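PDB 3QR0: phospholipase C-beta (PLC-beta) from Sepia officinalis, which belongs to the phosphoinositide-specific phospholipase C family and joins PH, EF-hand, TIM-barrel (X and Y) and C2 domains in one calcium-binding chain. Local coordinates for residues Val412-Asn418 against Lys465-Asn470; Gln425-Ala429 against Ala508-Met514; Leu440-Ile445 against Ala516-Tyr520. Residue numbers count along the deposited sequence, not the author numbering.

Contact 1: residues Val412-Asn418 against Lys465-Asn470. With CA (calcium ion), chain B.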
ATOM      1  N   VAL A 412      10.559  -7.491  12.515  1.00 21.04           N
ATOM      2  CA  VAL A 412      11.109  -6.219  12.097  1.00 21.06           C
ATOM      3  C   VAL A 412      12.623  -6.314  12.171  1.00 21.13           C
ATOM      4  O   VAL A 412      13.166  -6.939  13.074  1.00 22.03           O
ATOM      5  CB  VAL A 412      10.576  -5.070  12.977  1.00 21.11           C
ATOM      6  CG1 VAL A 412      11.425  -3.794  12.819  1.00 20.75           C
ATOM      7  CG2 VAL A 412       9.114  -4.799  12.641  1.00 20.42           C
ATOM      8  N   ILE A 413      13.296  -5.728  11.190  1.00 20.98           N
ATOM      9  CA  ILE A 413      14.753  -5.675  11.173  1.00 20.89           C
ATOM     10  C   ILE A 413      15.173  -4.210  11.243  1.00 20.78           C
ATOM     11  O   ILE A 413      14.720  -3.387  10.447  1.00 20.04           O
ATOM     12  CB  ILE A 413      15.326  -6.335   9.897  1.00 21.01           C
ATOM     13  CG1 ILE A 413      14.958  -7.822   9.849  1.00 21.71           C
ATOM     14  CG2 ILE A 413      16.846  -6.177   9.858  1.00 21.06           C
ATOM     15  CD1 ILE A 413      15.093  -8.467   8.450  1.00 22.32           C
ATOM     16  N   LEU A 414      16.020  -3.880  12.211  1.00 21.15           N
ATOM     17  CA  LEU A 414      16.528  -2.522  12.348  1.00 21.26           C
ATOM     18  C   LEU A 414      17.961  -2.470  11.850  1.00 21.62           C
ATOM     19  O   LEU A 414      18.846  -3.111  12.410  1.00 21.92           O
ATOM     20  CB  LEU A 414      16.462  -2.057  13.800  1.00 21.41           C
ATOM     21  CG  LEU A 414      15.090  -2.136  14.472  1.00 21.65           C
ATOM     22  CD1 LEU A 414      15.177  -1.598  15.891  1.00 20.52           C
ATOM     23  CD2 LEU A 414      14.039  -1.378  13.674  1.00 20.41           C
ATOM     24  N   SER A 415      18.171  -1.710  10.783  1.00 21.79           N
ATOM     25  CA  SER A 415      19.488  -1.525  10.195  1.00 22.55           C
ATOM     26  C   SER A 415      20.164  -0.344  10.886  1.00 23.24           C
ATOM     27  O   SER A 415      19.784   0.815  10.675  1.00 23.09           O
ATOM     28  CB  SER A 415      19.368  -1.288   8.682  1.00 22.18           C
ATOM     29  OG  SER A 415      20.638  -1.054   8.094  1.00 23.65           O
ATOM     30  N   PHE A 416      21.143  -0.653  11.735  1.00 24.25           N
ATOM     31  CA  PHE A 416      21.935   0.354  12.428  1.00 25.06           C
ATOM     32  C   PHE A 416      23.140   0.758  11.581  1.00 25.47           C
ATOM     33  O   PHE A 416      23.942  -0.081  11.183  1.00 26.05           O
ATOM     34  CB  PHE A 416      22.436  -0.171  13.778  1.00 25.76           C
ATOM     35  CG  PHE A 416      21.416  -0.101  14.884  1.00 26.92           C
ATOM     36  CD1 PHE A 416      21.669   0.633  16.033  1.00 29.01           C
ATOM     37  CD2 PHE A 416      20.204  -0.774  14.780  1.00 28.09           C
ATOM     38  CE1 PHE A 416      20.724   0.695  17.066  1.00 29.61           C
ATOM     39  CE2 PHE A 416      19.257  -0.714  15.799  1.00 28.31           C
ATOM     40  CZ  PHE A 416      19.520   0.019  16.943  1.00 29.26           C
ATOM     41  N   GLU A 417      23.254   2.048  11.300  1.00 25.25           N
ATOM     42  CA  GLU A 417      24.493   2.612  10.792  1.00 25.75           C
ATOM     43  C   GLU A 417      25.100   3.324  11.993  1.00 26.29           C
ATOM     44  O   GLU A 417      24.671   4.413  12.372  1.00 26.13           O
ATOM     45  CB  GLU A 417      24.226   3.568   9.639  1.00 25.44           C
ATOM     46  CG  GLU A 417      25.457   3.943   8.856  1.00 26.20           C
ATOM     47  CD  GLU A 417      25.200   5.095   7.904  1.00 26.29           C
ATOM     48  OE1 GLU A 417      24.304   4.968   7.043  1.00 25.31           O
ATOM     49  OE2 GLU A 417      25.891   6.126   8.024  1.00 27.07           O
ATOM     50  N   ASN A 418      26.081   2.673  12.607  1.00 26.84           N
ATOM     51  CA  ASN A 418      26.550   3.039  13.937  1.00 27.42           C
ATOM     52  C   ASN A 418      27.813   3.897  13.893  1.00 27.70           C
ATOM     53  O   ASN A 418      28.859   3.439  13.449  1.00 28.28           O
ATOM     54  CB  ASN A 418      26.812   1.745  14.708  1.00 28.00           C
ATOM     55  CG  ASN A 418      26.831   1.938  16.199  1.00 29.44           C
ATOM     56  OD1 ASN A 418      27.074   3.037  16.703  1.00 30.98           O
ATOM     57  ND2 ASN A 418      26.595   0.849  16.929  1.00 31.14           N
ATOM     58  N   LYS A 465       9.026 -10.184  16.853  1.00 24.57           N
ATOM     59  CA  LYS A 465      10.424 -10.004  17.237  1.00 24.57           C
ATOM     60  C   LYS A 465      11.099  -8.915  16.406  1.00 23.87           C
ATOM     61  O   LYS A 465      10.814  -8.755  15.213  1.00 23.28           O
ATOM     62  CB  LYS A 465      11.208 -11.313  17.108  1.00 24.99           C
ATOM     63  CG  LYS A 465      10.696 -12.454  17.991  1.00 26.23           C
ATOM     64  CD  LYS A 465      10.929 -12.172  19.463  1.00 27.75           C
ATOM     65  CE  LYS A 465      10.326 -13.246  20.350  1.00 29.71           C
ATOM     66  NZ  LYS A 465      10.319 -12.791  21.762  1.00 31.10           N
ATOM     67  N   ILE A 466      11.975  -8.161  17.068  1.00 23.74           N
ATOM     68  CA  ILE A 466      12.770  -7.110  16.448  1.00 23.41           C
ATOM     69  C   ILE A 466      14.209  -7.604  16.397  1.00 23.76           C
ATOM     70  O   ILE A 466      14.776  -7.989  17.426  1.00 23.87           O
ATOM     71  CB  ILE A 466      12.696  -5.801  17.261  1.00 23.57           C
ATOM     72  CG1 ILE A 466      11.283  -5.211  17.182  1.00 22.98           C
ATOM     73  CG2 ILE A 466      13.733  -4.780  16.751  1.00 23.47           C
ATOM     74  CD1 ILE A 466      10.967  -4.219  18.291  1.00 22.61           C
ATOM     75  N   LEU A 467      14.775  -7.637  15.192  1.00 23.48           N
ATOM     76  CA  LEU A 467      16.155  -8.066  14.991  1.00 24.01           C
ATOM     77  C   LEU A 467      17.047  -6.863  14.745  1.00 23.96           C
ATOM     78  O   LEU A 467      16.641  -5.901  14.080  1.00 23.37           O
ATOM     79  CB  LEU A 467      16.265  -9.044  13.820  1.00 24.16           C
ATOM     80  CG  LEU A 467      15.740 -10.450  14.110  1.00 25.47           C
ATOM     81  CD1 LEU A 467      14.238 -10.488  13.927  1.00 26.31           C
ATOM     82  CD2 LEU A 467      16.423 -11.482  13.211  1.00 27.78           C
ATOM     83  N   ILE A 468      18.256  -6.922  15.293  1.00 24.40           N
ATOM     84  CA  ILE A 468      19.221  -5.843  15.165  1.00 24.86           C
ATOM     85  C   ILE A 468      20.289  -6.216  14.157  1.00 25.06           C
ATOM     86  O   ILE A 468      20.973  -7.226  14.320  1.00 25.27           O
ATOM     87  CB  ILE A 468      19.937  -5.532  16.500  1.00 25.54           C
ATOM     88  CG1 ILE A 468      18.923  -5.268  17.617  1.00 25.99           C
ATOM     89  CG2 ILE A 468      20.866  -4.328  16.326  1.00 25.68           C
ATOM     90  CD1 ILE A 468      17.975  -4.127  17.333  1.00 25.51           C
ATOM     91  N   LYS A 469      20.429  -5.381  13.130  1.00 25.10           N
ATOM     92  CA  LYS A 469      21.499  -5.497  12.149  1.00 25.73           C
ATOM     93  C   LYS A 469      22.556  -4.447  12.482  1.00 26.64           C
ATOM     94  O   LYS A 469      22.337  -3.244  12.311  1.00 26.18           O
ATOM     95  CB  LYS A 469      20.952  -5.297  10.734  1.00 25.30           C
ATOM     96  CG  LYS A 469      22.012  -5.140   9.644  1.00 25.95           C
ATOM     97  CD  LYS A 469      21.382  -4.731   8.319  1.00 26.09           C
ATOM     98  CE  LYS A 469      22.398  -4.101   7.374  1.00 26.76           C
ATOM     99  NZ  LYS A 469      23.013  -2.843   7.919  1.00 28.59           N
ATOM    100  N   ASN A 470      23.695  -4.922  12.975  1.00 27.98           N
ATOM    101  CA  ASN A 470      24.811  -4.076  13.373  1.00 29.24           C
ATOM    102  C   ASN A 470      26.084  -4.899  13.290  1.00 30.57           C
ATOM    103  O   ASN A 470      26.040  -6.124  13.421  1.00 30.38           O
ATOM    104  CB  ASN A 470      24.602  -3.567  14.801  1.00 29.44           C
ATOM    105  CG  ASN A 470      25.578  -2.466  15.189  1.00 30.59           C
ATOM    106  OD1 ASN A 470      25.268  -1.281  15.068  1.00 30.66           O
ATOM    107  ND2 ASN A 470      26.759  -2.851  15.667  1.00 30.59           N
TER
HETATM  108 CA    CA B1000      22.154   5.778   6.447  1.00 22.54          CA
HETATM  109  O   HOH W   1      24.408  -2.392  10.249  1.00 38.12           O
HETATM  110  O   HOH W   2      23.282   7.551   5.170  1.00 20.83           O
HETATM  111  O   HOH W   3      22.302   5.254   4.073  1.00 21.27           O
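Two neighbouring parallel strands of the TIM barrel meet here, in the X region of the TIM-barrel domain. Strand 412-418 lies beside strand 466-469, with axes 4.6 Å apart at closest and an angle of 24° between their directions. The register pairs Val-412 with Ile-466, Ile-413 with Leu-467, Leu-414 with Ile-468 and Ser-415 with Lys-469. The backbone ladder starts at Val-412 N to Lys-465 O (3.0 Å). It continues with Leu-467 N to Val-412 O (2.7 Å), Leu-414 N to Leu-467 O (2.8 Å), Lys-469 N to Leu-414 O (2.9 Å) and Phe-416 N to Lys-469 O (2.9 Å). Val-412 and Leu-414 thus each bond through both N and O to the residues flanking their partner, the parallel pattern.

Leu-414 packs on one face, its CD1 lying 3.6 Å from Ile-466 CG2 and 4.0 Å from Ile-468 CD1. Helix 422-436 covers this face through Phe-436. On the face of Ile-413 and Leu-467, Lys-469, t at chi1 to chi3 and m at chi4, brings NZ to Ser-415 OG (3.0 Å, a hydrogen bond). Water 1 accepts from Lys-469 NZ (2.8 Å) and donates to Phe-416 O (2.5 Å) and Lys-469 O (3.0 Å). Beyond the ladder, Asn-418 ND2 donates to Asn-470 OD1 (3.1 Å).

Glu-417 points away from the partner strand. Its OE1 binds the calcium ion at 2.4 Å, and Asn-339, Glu-368 and Asp-370 complete the protein ligands. Strand 366-372 hydrogen-bonds along the other edge of 412-418. A metal ligand near the C-terminal end of a parallel strand is typical of a TIM-barrel site.

Contact 2: residues Gln425-Ala429 against Ala508-Met514; sequences QKLLA and AEAAEEM
Gln-425 lays its side chain over the extended backbone of Glu-509 to Ala-511 and binds it at two points. Its OE1 accepts from Ala-511 N (2.9 Å), and its NE2 donates to Glu-509 O (3.0 Å). NE2 also donates to Cys-420 O, outside the two segments. The rotamer is m for chi1 and t for chi2, with chi3 at 47°.

Residues 425-429 are helical, part of helix 422-436, and Ala-429 N bonds to Gln-425 O (3.0 Å). Residues 508-511 are extended, with phi near -70° and psi between 133° and 161°. Ala-511 takes the N-cap position, and residues 512-514 turn into helix 512-515. The nearest CA pairs are Gln-425 with Ala-511 (6.5 Å) and Ala-429 with Met-514 (5.5 Å).

The Met-514 side chain is m at all three chi angles. Its SD lies 3.9 Å from Leu-428 CB and 4.1 Å from Ala-429 CB. Ala-429 CB also touches Glu-513 CB (3.7 Å). Toward solvent, Lys-426 NZ and Glu-513 OE1 form a salt bridge of 2.7 Å. Glu-513 is m at chi1 and p (87°) at chi2; Lys-426 is m, t, t, m. Water 4 donates to Glu-513 OE2 (2.5 Å) and accepts a weak bond from Lys-426 NZ (3.4 Å).

Met-514 also reaches Phe-416 and Asn-418 of strand 412-418. The short helix thus docks on an outer helix of a TIM barrel, where the chain returns from the X-Y linker.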
ATOM      1  N   GLN A 425      27.195   4.012  22.611  1.00 29.34           N
ATOM      2  CA  GLN A 425      26.743   2.679  22.162  1.00 28.99           C
ATOM      3  C   GLN A 425      26.170   1.850  23.316  1.00 29.41           C
ATOM      4  O   GLN A 425      25.249   1.053  23.118  1.00 28.83           O
ATOM      5  CB  GLN A 425      27.878   1.892  21.485  1.00 29.27           C
ATOM      6  CG  GLN A 425      28.197   2.348  20.069  1.00 29.07           C
ATOM      7  CD  GLN A 425      29.113   1.389  19.330  1.00 30.45           C
ATOM      8  OE1 GLN A 425      28.895   0.176  19.331  1.00 30.79           O
ATOM      9  NE2 GLN A 425      30.138   1.930  18.685  1.00 30.92           N
ATOM     10  N   LYS A 426      26.727   2.022  24.514  1.00 30.18           N
ATOM     11  CA  LYS A 426      26.171   1.392  25.710  1.00 30.84           C
ATOM     12  C   LYS A 426      24.740   1.856  25.924  1.00 30.30           C
ATOM     13  O   LYS A 426      23.868   1.061  26.287  1.00 30.13           O
ATOM     14  CB  LYS A 426      27.013   1.712  26.946  1.00 32.07           C
ATOM     15  CG  LYS A 426      28.281   0.889  27.049  1.00 33.55           C
ATOM     16  CD  LYS A 426      29.219   1.446  28.107  1.00 35.43           C
ATOM     17  CE  LYS A 426      30.398   0.517  28.351  1.00 37.50           C
ATOM     18  NZ  LYS A 426      30.041  -0.669  29.209  1.00 38.35           N
ATOM     19  N   LEU A 427      24.505   3.143  25.676  1.00 29.84           N
ATOM     20  CA  LEU A 427      23.180   3.726  25.808  1.00 29.54           C
ATOM     21  C   LEU A 427      22.240   3.247  24.705  1.00 28.62           C
ATOM     22  O   LEU A 427      21.072   2.974  24.981  1.00 28.91           O
ATOM     23  CB  LEU A 427      23.262   5.258  25.843  1.00 29.61           C
ATOM     24  CG  LEU A 427      24.035   5.811  27.046  1.00 30.93           C
ATOM     25  CD1 LEU A 427      24.230   7.314  26.926  1.00 31.93           C
ATOM     26  CD2 LEU A 427      23.331   5.461  28.359  1.00 31.67           C
ATOM     27  N   LEU A 428      22.737   3.128  23.471  1.00 28.14           N
ATOM     28  CA  LEU A 428      21.942   2.542  22.384  1.00 27.08           C
ATOM     29  C   LEU A 428      21.412   1.178  22.808  1.00 27.38           C
ATOM     30  O   LEU A 428      20.214   0.914  22.718  1.00 26.79           O
ATOM     31  CB  LEU A 428      22.759   2.369  21.100  1.00 26.78           C
ATOM     32  CG  LEU A 428      23.324   3.589  20.371  1.00 25.91           C
ATOM     33  CD1 LEU A 428      24.136   3.136  19.166  1.00 25.14           C
ATOM     34  CD2 LEU A 428      22.235   4.555  19.948  1.00 25.36           C
ATOM     35  N   ALA A 429      22.320   0.319  23.269  1.00 28.12           N
ATOM     36  CA  ALA A 429      21.972  -1.037  23.700  1.00 28.67           C
ATOM     37  C   ALA A 429      21.002  -1.016  24.868  1.00 29.07           C
ATOM     38  O   ALA A 429      20.034  -1.776  24.890  1.00 29.16           O
ATOM     39  CB  ALA A 429      23.228  -1.816  24.078  1.00 29.05           C
ATOM     40  N   ALA A 508      31.656   3.132  13.168  1.00 36.45           N
ATOM     41  CA  ALA A 508      32.504   2.883  14.330  1.00 37.23           C
ATOM     42  C   ALA A 508      32.625   1.379  14.555  1.00 37.51           C
ATOM     43  O   ALA A 508      31.806   0.605  14.057  1.00 36.91           O
ATOM     44  CB  ALA A 508      31.921   3.549  15.562  1.00 37.04           C
ATOM     45  N   GLU A 509      33.645   0.968  15.303  1.00 38.69           N
ATOM     46  CA  GLU A 509      33.778  -0.434  15.707  1.00 39.40           C
ATOM     47  C   GLU A 509      32.649  -0.739  16.679  1.00 38.87           C
ATOM     48  O   GLU A 509      32.200   0.145  17.415  1.00 38.96           O
ATOM     49  CB  GLU A 509      35.124  -0.713  16.393  1.00 40.83           C
ATOM     50  CG  GLU A 509      36.363  -0.209  15.656  1.00 42.88           C
ATOM     51  CD  GLU A 509      36.439  -0.677  14.218  1.00 44.52           C
ATOM     52  OE1 GLU A 509      36.110  -1.854  13.946  1.00 46.27           O
ATOM     53  OE2 GLU A 509      36.840   0.137  13.357  1.00 46.50           O
ATOM     54  N   ALA A 510      32.189  -1.983  16.685  1.00 38.38           N
ATOM     55  CA  ALA A 510      31.086  -2.369  17.546  1.00 37.93           C
ATOM     56  C   ALA A 510      31.560  -2.479  18.988  1.00 38.42           C
ATOM     57  O   ALA A 510      32.614  -3.058  19.264  1.00 39.28           O
ATOM     58  CB  ALA A 510      30.482  -3.689  17.084  1.00 37.71           C
ATOM     59  N   ALA A 511      30.792  -1.892  19.898  1.00 37.98           N
ATOM     60  CA  ALA A 511      30.954  -2.154  21.321  1.00 38.42           C
ATOM     61  C   ALA A 511      30.357  -3.531  21.588  1.00 38.29           C
ATOM     62  O   ALA A 511      29.523  -4.013  20.813  1.00 36.77           O
ATOM     63  CB  ALA A 511      30.244  -1.100  22.143  1.00 38.20           C
ATOM     64  N   GLU A 512      30.777  -4.158  22.684  1.00 38.93           N
ATOM     65  CA  GLU A 512      30.307  -5.502  23.014  1.00 39.25           C
ATOM     66  C   GLU A 512      28.799  -5.545  23.299  1.00 38.41           C
ATOM     67  O   GLU A 512      28.138  -6.523  22.957  1.00 38.03           O
ATOM     68  CB  GLU A 512      31.106  -6.085  24.189  1.00 40.69           C
ATOM     69  CG  GLU A 512      30.790  -7.555  24.482  1.00 42.21           C
ATOM     70  CD  GLU A 512      31.967  -8.319  25.073  1.00 45.13           C
ATOM     71  OE1 GLU A 512      32.751  -7.732  25.853  1.00 47.52           O
ATOM     72  OE2 GLU A 512      32.107  -9.519  24.756  1.00 47.42           O
ATOM     73  N   GLU A 513      28.253  -4.485  23.895  1.00 38.00           N
ATOM     74  CA  GLU A 513      26.813  -4.435  24.202  1.00 37.33           C
ATOM     75  C   GLU A 513      25.943  -4.391  22.945  1.00 35.76           C
ATOM     76  O   GLU A 513      24.840  -4.938  22.941  1.00 35.16           O
ATOM     77  CB  GLU A 513      26.458  -3.237  25.092  1.00 37.78           C
ATOM     78  CG  GLU A 513      26.937  -3.343  26.534  1.00 39.86           C
ATOM     79  CD  GLU A 513      28.357  -2.843  26.740  1.00 42.03           C
ATOM     80  OE1 GLU A 513      28.753  -2.693  27.917  1.00 44.26           O
ATOM     81  OE2 GLU A 513      29.077  -2.599  25.744  1.00 42.17           O
ATOM     82  N   MET A 514      26.423  -3.723  21.895  1.00 34.64           N
ATOM     83  CA  MET A 514      25.699  -3.693  20.619  1.00 33.37           C
ATOM     84  C   MET A 514      25.924  -4.989  19.856  1.00 32.47           C
ATOM     85  O   MET A 514      24.976  -5.580  19.350  1.00 31.89           O
ATOM     86  CB  MET A 514      26.115  -2.499  19.750  1.00 33.14           C
ATOM     87  CG  MET A 514      25.402  -1.196  20.091  1.00 33.98           C
ATOM     88  SD  MET A 514      23.601  -1.316  20.072  1.00 35.15           S
ATOM     89  CE  MET A 514      23.309  -1.780  18.363  1.00 34.47           C
TER
HETATM   90  O   HOH W   4      31.461  -2.170  26.450  1.00 36.15           O

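Contact 3: residues Leu440-Ile445 against Ala516-Tyr520; sequences LLDKPI and ALVNY
Neither segment forms a regular helix or strand. The contact joins the X and Y parts of the TIM barrel through two loops. Residues 440-441 are extended. Asp-442 breaks this with phi/psi of -99/5, and residues 443-445 are extended again. In the other loop Ala-516 and Leu-517 are turn-like (-59/-26 and -84/-9). Val-518 is extended, and Asn-519 has -145/-78. The nearest CA pairs are Asp-442 with Leu-517 (4.7 Å) and Pro-444 with Asn-519 (6.4 Å), so the loops run in the same direction.

Asn-519 points its side chain at the other loop, with chi1 p (37°) and chi2 66°. ND2 donates to Leu-441 O (3.0 Å), and OD1 accepts from its neighbour Tyr-520 N (2.8 Å). Water 5 lies between Leu-441 O (2.8 Å) and Leu-517 O (2.7 Å).

Leu-440 and Leu-441 are both t,p. Leu-440 CD2 meets Leu-517 CD2 at 3.9 Å, where Leu-517 is m,t. Both of these side chains also touch Ile-468 of strand 466-469. Leu-441 CD2 lies 3.7 Å from Tyr-520 CD2, at the ring edge. The Tyr-520 ring has chi1 m (-65°) and chi2 -68°. It runs past Pro-444, with Pro-444 CB 4.1 Å from Tyr-520 CZ. The hydroxyl is also hydrogen-bonded to His-448 O, outside these segments. At the far end of the ring, Ile-445 N donates to Tyr-520 OH at 2.8 Å.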
ATOM      1  N   LEU A 440      12.697  -7.823  21.638  1.00 28.91           N
ATOM      2  CA  LEU A 440      14.065  -7.866  21.138  1.00 29.43           C
ATOM      3  C   LEU A 440      14.582  -9.301  21.053  1.00 30.25           C
ATOM      4  O   LEU A 440      14.586 -10.021  22.055  1.00 30.40           O
ATOM      5  CB  LEU A 440      14.973  -7.041  22.044  1.00 29.81           C
ATOM      6  CG  LEU A 440      16.415  -6.839  21.583  1.00 30.21           C
ATOM      7  CD1 LEU A 440      16.462  -6.153  20.220  1.00 29.74           C
ATOM      8  CD2 LEU A 440      17.168  -6.023  22.628  1.00 31.43           C
ATOM      9  N   LEU A 441      15.014  -9.707  19.861  1.00 30.33           N
ATOM     10  CA  LEU A 441      15.635 -11.019  19.681  1.00 31.51           C
ATOM     11  C   LEU A 441      17.128 -10.886  19.952  1.00 32.61           C
ATOM     12  O   LEU A 441      17.917 -10.608  19.046  1.00 32.20           O
ATOM     13  CB  LEU A 441      15.389 -11.574  18.271  1.00 30.73           C
ATOM     14  CG  LEU A 441      15.806 -13.043  18.107  1.00 31.48           C
ATOM     15  CD1 LEU A 441      14.826 -13.974  18.823  1.00 31.21           C
ATOM     16  CD2 LEU A 441      15.925 -13.420  16.639  1.00 30.78           C
ATOM     17  N   ASP A 442      17.505 -11.083  21.210  1.00 34.38           N
ATOM     18  CA  ASP A 442      18.886 -10.875  21.651  1.00 35.91           C
ATOM     19  C   ASP A 442      19.688 -12.177  21.728  1.00 36.80           C
ATOM     20  O   ASP A 442      20.837 -12.163  22.168  1.00 37.63           O
ATOM     21  CB  ASP A 442      18.907 -10.148  23.009  1.00 36.76           C
ATOM     22  CG  ASP A 442      18.236 -10.944  24.115  1.00 38.77           C
ATOM     23  OD1 ASP A 442      17.670 -12.019  23.829  1.00 40.07           O
ATOM     24  OD2 ASP A 442      18.270 -10.491  25.277  1.00 43.42           O
ATOM     25  N   LYS A 443      19.081 -13.284  21.294  1.00 37.04           N
ATOM     26  CA  LYS A 443      19.697 -14.615  21.336  1.00 37.91           C
ATOM     27  C   LYS A 443      19.188 -15.492  20.187  1.00 37.34           C
ATOM     28  O   LYS A 443      18.049 -15.326  19.745  1.00 36.79           O
ATOM     29  CB  LYS A 443      19.340 -15.322  22.642  1.00 38.86           C
ATOM     30  CG  LYS A 443      20.255 -15.022  23.818  1.00 40.92           C
ATOM     31  CD  LYS A 443      19.988 -15.972  24.990  1.00 42.57           C
ATOM     32  CE  LYS A 443      20.107 -17.445  24.579  1.00 43.41           C
ATOM     33  NZ  LYS A 443      20.360 -18.359  25.728  1.00 45.31           N
ATOM     34  N   PRO A 444      20.011 -16.455  19.724  1.00 37.50           N
ATOM     35  CA  PRO A 444      19.517 -17.434  18.747  1.00 37.07           C
ATOM     36  C   PRO A 444      18.378 -18.281  19.312  1.00 37.08           C
ATOM     37  O   PRO A 444      18.336 -18.523  20.515  1.00 37.85           O
ATOM     38  CB  PRO A 444      20.742 -18.315  18.474  1.00 37.74           C
ATOM     39  CG  PRO A 444      21.909 -17.505  18.887  1.00 38.23           C
ATOM     40  CD  PRO A 444      21.440 -16.656  20.021  1.00 38.16           C
ATOM     41  N   ILE A 445      17.468 -18.724  18.448  1.00 36.49           N
ATOM     42  CA  ILE A 445      16.342 -19.568  18.868  1.00 36.62           C
ATOM     43  C   ILE A 445      16.672 -21.049  18.705  1.00 37.48           C
ATOM     44  O   ILE A 445      17.650 -21.405  18.046  1.00 37.30           O
ATOM     45  CB  ILE A 445      15.037 -19.222  18.104  1.00 35.85           C
ATOM     46  CG1 ILE A 445      15.136 -19.580  16.613  1.00 35.27           C
ATOM     47  CG2 ILE A 445      14.709 -17.745  18.278  1.00 34.52           C
ATOM     48  CD1 ILE A 445      13.809 -19.524  15.897  1.00 34.17           C
ATOM     49  N   ALA A 516      26.431  -7.847  21.039  1.00 31.91           N
ATOM     50  CA  ALA A 516      25.655  -8.890  21.730  1.00 31.97           C
ATOM     51  C   ALA A 516      24.217  -9.040  21.241  1.00 31.02           C
ATOM     52  O   ALA A 516      23.635 -10.114  21.358  1.00 31.11           O
ATOM     53  CB  ALA A 516      25.657  -8.634  23.248  1.00 32.65           C
ATOM     54  N   LEU A 517      23.640  -7.971  20.701  1.00 30.17           N
ATOM     55  CA  LEU A 517      22.258  -8.009  20.217  1.00 29.49           C
ATOM     56  C   LEU A 517      22.125  -8.563  18.790  1.00 28.57           C
ATOM     57  O   LEU A 517      21.011  -8.807  18.328  1.00 28.12           O
ATOM     58  CB  LEU A 517      21.643  -6.610  20.279  1.00 29.15           C
ATOM     59  CG  LEU A 517      21.713  -5.900  21.636  1.00 30.45           C
ATOM     60  CD1 LEU A 517      21.119  -4.516  21.525  1.00 31.09           C
ATOM     61  CD2 LEU A 517      21.011  -6.707  22.730  1.00 32.50           C
ATOM     62  N   VAL A 518      23.250  -8.759  18.102  1.00 28.29           N
ATOM     63  CA  VAL A 518      23.243  -9.213  16.710  1.00 27.32           C
ATOM     64  C   VAL A 518      23.340 -10.731  16.648  1.00 27.68           C
ATOM     65  O   VAL A 518      24.112 -11.341  17.386  1.00 28.43           O
ATOM     66  CB  VAL A 518      24.406  -8.585  15.909  1.00 27.29           C
ATOM     67  CG1 VAL A 518      24.347  -9.010  14.447  1.00 26.09           C
ATOM     68  CG2 VAL A 518      24.371  -7.060  16.025  1.00 26.28           C
ATOM     69  N   ASN A 519      22.542 -11.339  15.776  1.00 27.01           N
ATOM     70  CA  ASN A 519      22.581 -12.792  15.596  1.00 27.22           C
ATOM     71  C   ASN A 519      22.333 -13.210  14.148  1.00 26.58           C
ATOM     72  O   ASN A 519      23.283 -13.526  13.438  1.00 26.83           O
ATOM     73  CB  ASN A 519      21.629 -13.510  16.571  1.00 27.40           C
ATOM     74  CG  ASN A 519      20.341 -12.742  16.817  1.00 26.37           C
ATOM     75  OD1 ASN A 519      19.533 -12.571  15.913  1.00 25.81           O
ATOM     76  ND2 ASN A 519      20.143 -12.287  18.052  1.00 26.86           N
ATOM     77  N   TYR A 520      21.077 -13.200  13.707  1.00 25.92           N
ATOM     78  CA  TYR A 520      20.735 -13.740  12.387  1.00 25.87           C
ATOM     79  C   TYR A 520      20.983 -12.769  11.241  1.00 25.34           C
ATOM     80  O   TYR A 520      21.068 -13.188  10.085  1.00 25.35           O
ATOM     81  CB  TYR A 520      19.278 -14.213  12.357  1.00 25.79           C
ATOM     82  CG  TYR A 520      19.053 -15.381  13.281  1.00 25.77           C
ATOM     83  CD1 TYR A 520      19.615 -16.621  13.002  1.00 25.83           C
ATOM     84  CD2 TYR A 520      18.305 -15.239  14.447  1.00 26.19           C
ATOM     85  CE1 TYR A 520      19.433 -17.693  13.851  1.00 26.81           C
ATOM     86  CE2 TYR A 520      18.112 -16.302  15.300  1.00 26.72           C
ATOM     87  CZ  TYR A 520      18.680 -17.530  15.002  1.00 27.28           C
ATOM     88  OH  TYR A 520      18.490 -18.591  15.850  1.00 26.51           O
TER
HETATM   89  O   HOH W   5      18.888  -9.315  16.764  1.00 27.47           O

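How the contacts relate
The contacts cluster on one side of the chain, with centres about 10 to 14 Å apart. Contact 1 pairs two parallel strands of the barrel sheet. Helix 422-436 of contact 2 connects these strands, making a beta-alpha-beta crossover, and the loop 440-445 of contact 3 lies on the same connection. The order along the chain is 412-418, 425-429, 440-445, 465-470, 508-514, 516-520, so each pair of contacts crosses. Contacts 1 and 2 meet at Asn-418 O and Ala-508 N (2.8 Å, a probable hydrogen bond). Contacts 1 and 3 meet at Ile-466 O and Leu-441 N (3.0 Å, also probable). Contact 1 builds the X sheet, and contacts 2 and 3 hold the returning chain against it.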